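Local coordinates for putative acetyl transferase (Pyrococcus furiosus, PDB 1VKC), which probably transfers an acyl group, most likely acetyl, as a putative acetyltransferase of the GNAT family, at residues G109-E117 with K140-K148. Sequence-based numbering, arbitrary orientation.
Sequences GSALLRKAE and KWYEERGYK
Leu113 packs against three aromatic side chains, and this is the tightly packed part of the contact. Its CD2 lies 3.8 Å from CZ3 of Trp141 and 4.0 Å from CE2 of Tyr142, oblique to both rings, while CD1 approaches OH of Tyr147. The reach depends on chi1 of -172°, which sets CG anti to the backbone N, pointing the branch toward the aromatic rings; the axes of 109-117 and 140-144 come no closer than 12.3 Å and cross at -50°, so side chains bridge most of the distance. Trp141 also brings the edge of its six-membered ring to the turn at Gly109 and Ser110, where CH2 is 3.7 Å from Gly109 O.

Polar contacts lie beyond this apolar centre. Tyr147 OH donates to Glu117 OE1 over 2.7 Å, meeting the oxygen from above the carboxylate plane, 40° out of it. On the looser, more solvent-accessible side, Arg145 NH1 donates a hydrogen bond to Ser110 OG, 3.1 Å, close to the guanidinium plane, and the same group lies against one face of the Trp141 indole. Arg145 NH2 turns back to hydrogen-bond Trp141 O and makes a salt bridge with Glu144 OE1, in which the hydrogen bond is weak and long; these bonds, with the indole against one face, probably limit how far the guanidinium can turn. A leucine in place of Arg145 would probably leave Ser110 OG and Trp141 O without their guanidinium donors, Glu144 without its charge partner, and part of the indole face uncovered. Gly146, with positive phi, is the C' residue of a Schellman motif that ends helix 138-144.

Within the GNAT fold, the contact joins helix 108-122 to helix 138-144 and the loop after it: Leu113 and Tyr142 both rest on Ile97 of strand 90-99, and Tyr147 packs on Ile128 and Leu130 of the parallel neighbouring strand 128-130.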
loop_
_atom_site.group_PDB
_atom_site.type_symbol
_atom_site.label_atom_id
_atom_site.label_comp_id
_atom_site.label_asym_id
_atom_site.label_seq_id
_atom_site.Cartn_x
_atom_site.Cartn_y
_atom_site.Cartn_z
ATOM N N GLY A 109 -5.663 -9.725 -16.866
ATOM C CA GLY A 109 -6.989 -9.347 -16.347
ATOM C C GLY A 109 -8.096 -9.879 -17.241
ATOM O O GLY A 109 -9.100 -10.470 -16.773
ATOM N N SER A 110 -7.893 -9.723 -18.532
ATOM C CA SER A 110 -8.834 -10.225 -19.519
ATOM C C SER A 110 -8.986 -11.739 -19.414
ATOM O O SER A 110 -10.104 -12.244 -19.408
ATOM C CB SER A 110 -8.407 -9.783 -20.923
ATOM O OG SER A 110 -9.477 -9.901 -21.804
ATOM N N ALA A 111 -7.860 -12.450 -19.262
ATOM C CA ALA A 111 -7.852 -13.901 -19.154
ATOM C C ALA A 111 -8.496 -14.411 -17.856
ATOM O O ALA A 111 -9.196 -15.435 -17.863
ATOM C CB ALA A 111 -6.437 -14.417 -19.263
ATOM N N LEU A 112 -8.247 -13.697 -16.749
ATOM C CA LEU A 112 -8.820 -14.041 -15.446
ATOM C C LEU A 112 -10.335 -13.949 -15.510
ATOM O O LEU A 112 -11.043 -14.842 -15.041
ATOM C CB LEU A 112 -8.251 -13.126 -14.342
ATOM C CG LEU A 112 -6.833 -13.486 -13.844
ATOM C CD1 LEU A 112 -6.208 -12.328 -13.071
ATOM C CD2 LEU A 112 -6.865 -14.751 -12.986
ATOM N N LEU A 113 -10.840 -12.881 -16.114
ATOM C CA LEU A 113 -12.288 -12.711 -16.271
ATOM C C LEU A 113 -12.919 -13.789 -17.167
ATOM O O LEU A 113 -14.010 -14.276 -16.881
ATOM C CB LEU A 113 -12.607 -11.327 -16.816
ATOM C CG LEU A 113 -14.106 -10.956 -16.842
ATOM C CD1 LEU A 113 -14.712 -11.099 -15.479
ATOM C CD2 LEU A 113 -14.316 -9.553 -17.354
ATOM N N ARG A 114 -12.244 -14.162 -18.249
ATOM C CA ARG A 114 -12.752 -15.264 -19.090
ATOM C C ARG A 114 -12.850 -16.542 -18.278
ATOM O O ARG A 114 -13.836 -17.278 -18.374
ATOM C CB ARG A 114 -11.854 -15.509 -20.315
ATOM C CG ARG A 114 -12.034 -14.530 -21.402
ATOM C CD ARG A 114 -11.480 -15.028 -22.756
ATOM N NE ARG A 114 -10.041 -15.216 -22.683
ATOM C CZ ARG A 114 -9.144 -14.260 -22.913
ATOM N NH1 ARG A 114 -7.884 -14.526 -22.802
ATOM N NH2 ARG A 114 -9.520 -13.037 -23.228
ATOM N N LYS A 115 -11.834 -16.814 -17.465
ATOM C CA LYS A 115 -11.849 -18.034 -16.626
ATOM C C LYS A 115 -13.014 -18.015 -15.624
ATOM O O LYS A 115 -13.702 -19.017 -15.424
ATOM C CB LYS A 115 -10.522 -18.205 -15.892
ATOM C CG LYS A 115 -10.248 -19.632 -15.461
ATOM N N ALA A 116 -13.223 -16.855 -14.997
ATOM C CA ALA A 116 -14.321 -16.645 -14.085
ATOM C C ALA A 116 -15.680 -16.854 -14.760
ATOM O O ALA A 116 -16.538 -17.536 -14.221
ATOM C CB ALA A 116 -14.231 -15.218 -13.473
ATOM N N GLU A 117 -15.860 -16.268 -15.935
ATOM C CA GLU A 117 -17.081 -16.447 -16.720
ATOM C C GLU A 117 -17.316 -17.922 -17.074
ATOM O O GLU A 117 -18.442 -18.447 -16.960
ATOM C CB GLU A 117 -17.020 -15.584 -17.962
ATOM C CG GLU A 117 -17.121 -14.090 -17.633
ATOM C CD GLU A 117 -17.137 -13.202 -18.863
ATOM O OE1 GLU A 117 -16.842 -11.988 -18.731
ATOM O OE2 GLU A 117 -17.461 -13.707 -19.963
ATOM N N LYS A 140 -15.614 1.155 -19.377
ATOM C CA LYS A 140 -15.521 0.806 -20.808
ATOM C C LYS A 140 -14.871 -0.560 -21.035
ATOM O O LYS A 140 -15.214 -1.266 -21.983
ATOM C CB LYS A 140 -14.745 1.883 -21.583
ATOM N N TRP A 141 -13.937 -0.921 -20.165
ATOM C CA TRP A 141 -13.269 -2.209 -20.239
ATOM C C TRP A 141 -14.301 -3.334 -20.063
ATOM O O TRP A 141 -14.291 -4.312 -20.801
ATOM C CB TRP A 141 -12.174 -2.296 -19.171
ATOM C CG TRP A 141 -11.248 -3.478 -19.297
ATOM C CD1 TRP A 141 -10.150 -3.573 -20.100
ATOM C CD2 TRP A 141 -11.319 -4.713 -18.567
ATOM N NE1 TRP A 141 -9.546 -4.798 -19.941
ATOM C CE2 TRP A 141 -10.239 -5.519 -19.002
ATOM C CE3 TRP A 141 -12.196 -5.232 -17.601
ATOM C CZ2 TRP A 141 -10.005 -6.806 -18.498
ATOM C CZ3 TRP A 141 -11.959 -6.520 -17.095
ATOM C CH2 TRP A 141 -10.871 -7.288 -17.548
ATOM N N TYR A 142 -15.214 -3.169 -19.122
ATOM C CA TYR A 142 -16.291 -4.151 -18.939
ATOM C C TYR A 142 -17.313 -4.076 -20.059
ATOM O O TYR A 142 -17.758 -5.103 -20.572
ATOM C CB TYR A 142 -16.952 -3.999 -17.552
ATOM C CG TYR A 142 -16.044 -4.455 -16.434
ATOM C CD1 TYR A 142 -15.428 -3.539 -15.592
ATOM C CD2 TYR A 142 -15.777 -5.798 -16.241
ATOM C CE1 TYR A 142 -14.564 -3.964 -14.558
ATOM C CE2 TYR A 142 -14.939 -6.230 -15.212
ATOM C CZ TYR A 142 -14.333 -5.320 -14.384
ATOM O OH TYR A 142 -13.497 -5.763 -13.375
ATOM N N GLU A 143 -17.687 -2.862 -20.463
ATOM C CA GLU A 143 -18.640 -2.710 -21.564
ATOM C C GLU A 143 -18.167 -3.420 -22.841
ATOM O O GLU A 143 -18.974 -4.024 -23.569
ATOM C CB GLU A 143 -18.960 -1.220 -21.819
ATOM C CG GLU A 143 -19.782 -0.595 -20.694
ATOM C CD GLU A 143 -19.935 0.913 -20.816
ATOM O OE1 GLU A 143 -19.071 1.579 -21.461
ATOM O OE2 GLU A 143 -20.922 1.435 -20.255
ATOM N N GLU A 144 -16.859 -3.366 -23.097
ATOM C CA GLU A 144 -16.259 -4.028 -24.268
ATOM C C GLU A 144 -16.478 -5.536 -24.234
ATOM O O GLU A 144 -16.513 -6.181 -25.280
ATOM C CB GLU A 144 -14.739 -3.745 -24.346
ATOM C CG GLU A 144 -14.363 -2.399 -24.917
ATOM C CD GLU A 144 -12.856 -2.186 -24.964
ATOM O OE1 GLU A 144 -12.090 -3.065 -24.515
ATOM O OE2 GLU A 144 -12.438 -1.129 -25.429
ATOM N N ARG A 145 -16.630 -6.086 -23.024
ATOM C CA ARG A 145 -16.693 -7.521 -22.808
ATOM C C ARG A 145 -18.131 -8.023 -22.580
ATOM O O ARG A 145 -18.335 -9.146 -22.124
ATOM C CB ARG A 145 -15.793 -7.897 -21.621
ATOM C CG ARG A 145 -14.323 -7.757 -21.942
ATOM C CD ARG A 145 -13.379 -7.627 -20.777
ATOM N NE ARG A 145 -11.989 -7.689 -21.240
ATOM C CZ ARG A 145 -11.372 -6.728 -21.924
ATOM N NH1 ARG A 145 -10.127 -6.910 -22.330
ATOM N NH2 ARG A 145 -11.971 -5.575 -22.186
ATOM N N GLY A 146 -19.115 -7.187 -22.872
ATOM C CA GLY A 146 -20.505 -7.617 -22.817
ATOM C C GLY A 146 -21.270 -7.212 -21.574
ATOM O O GLY A 146 -22.432 -7.574 -21.445
ATOM N N TYR A 147 -20.646 -6.435 -20.679
ATOM C CA TYR A 147 -21.307 -5.980 -19.443
ATOM C C TYR A 147 -22.080 -4.691 -19.635
ATOM O O TYR A 147 -21.598 -3.752 -20.277
ATOM C CB TYR A 147 -20.298 -5.794 -18.297
ATOM C CG TYR A 147 -19.656 -7.083 -17.853
ATOM C CD1 TYR A 147 -18.707 -7.735 -18.664
ATOM C CD2 TYR A 147 -20.005 -7.677 -16.640
ATOM C CE1 TYR A 147 -18.122 -8.942 -18.273
ATOM C CE2 TYR A 147 -19.435 -8.850 -16.243
ATOM C CZ TYR A 147 -18.492 -9.495 -17.074
ATOM O OH TYR A 147 -17.945 -10.684 -16.681
ATOM N N LYS A 148 -23.268 -4.635 -19.030
ATOM C CA LYS A 148 -24.121 -3.475 -19.104
ATOM C C LYS A 148 -24.520 -3.013 -17.707
ATOM O O LYS A 148 -24.805 -3.830 -16.831
ATOM C CB LYS A 148 -25.370 -3.801 -19.913
ATOM C CG LYS A 148 -25.095 -4.250 -21.372
#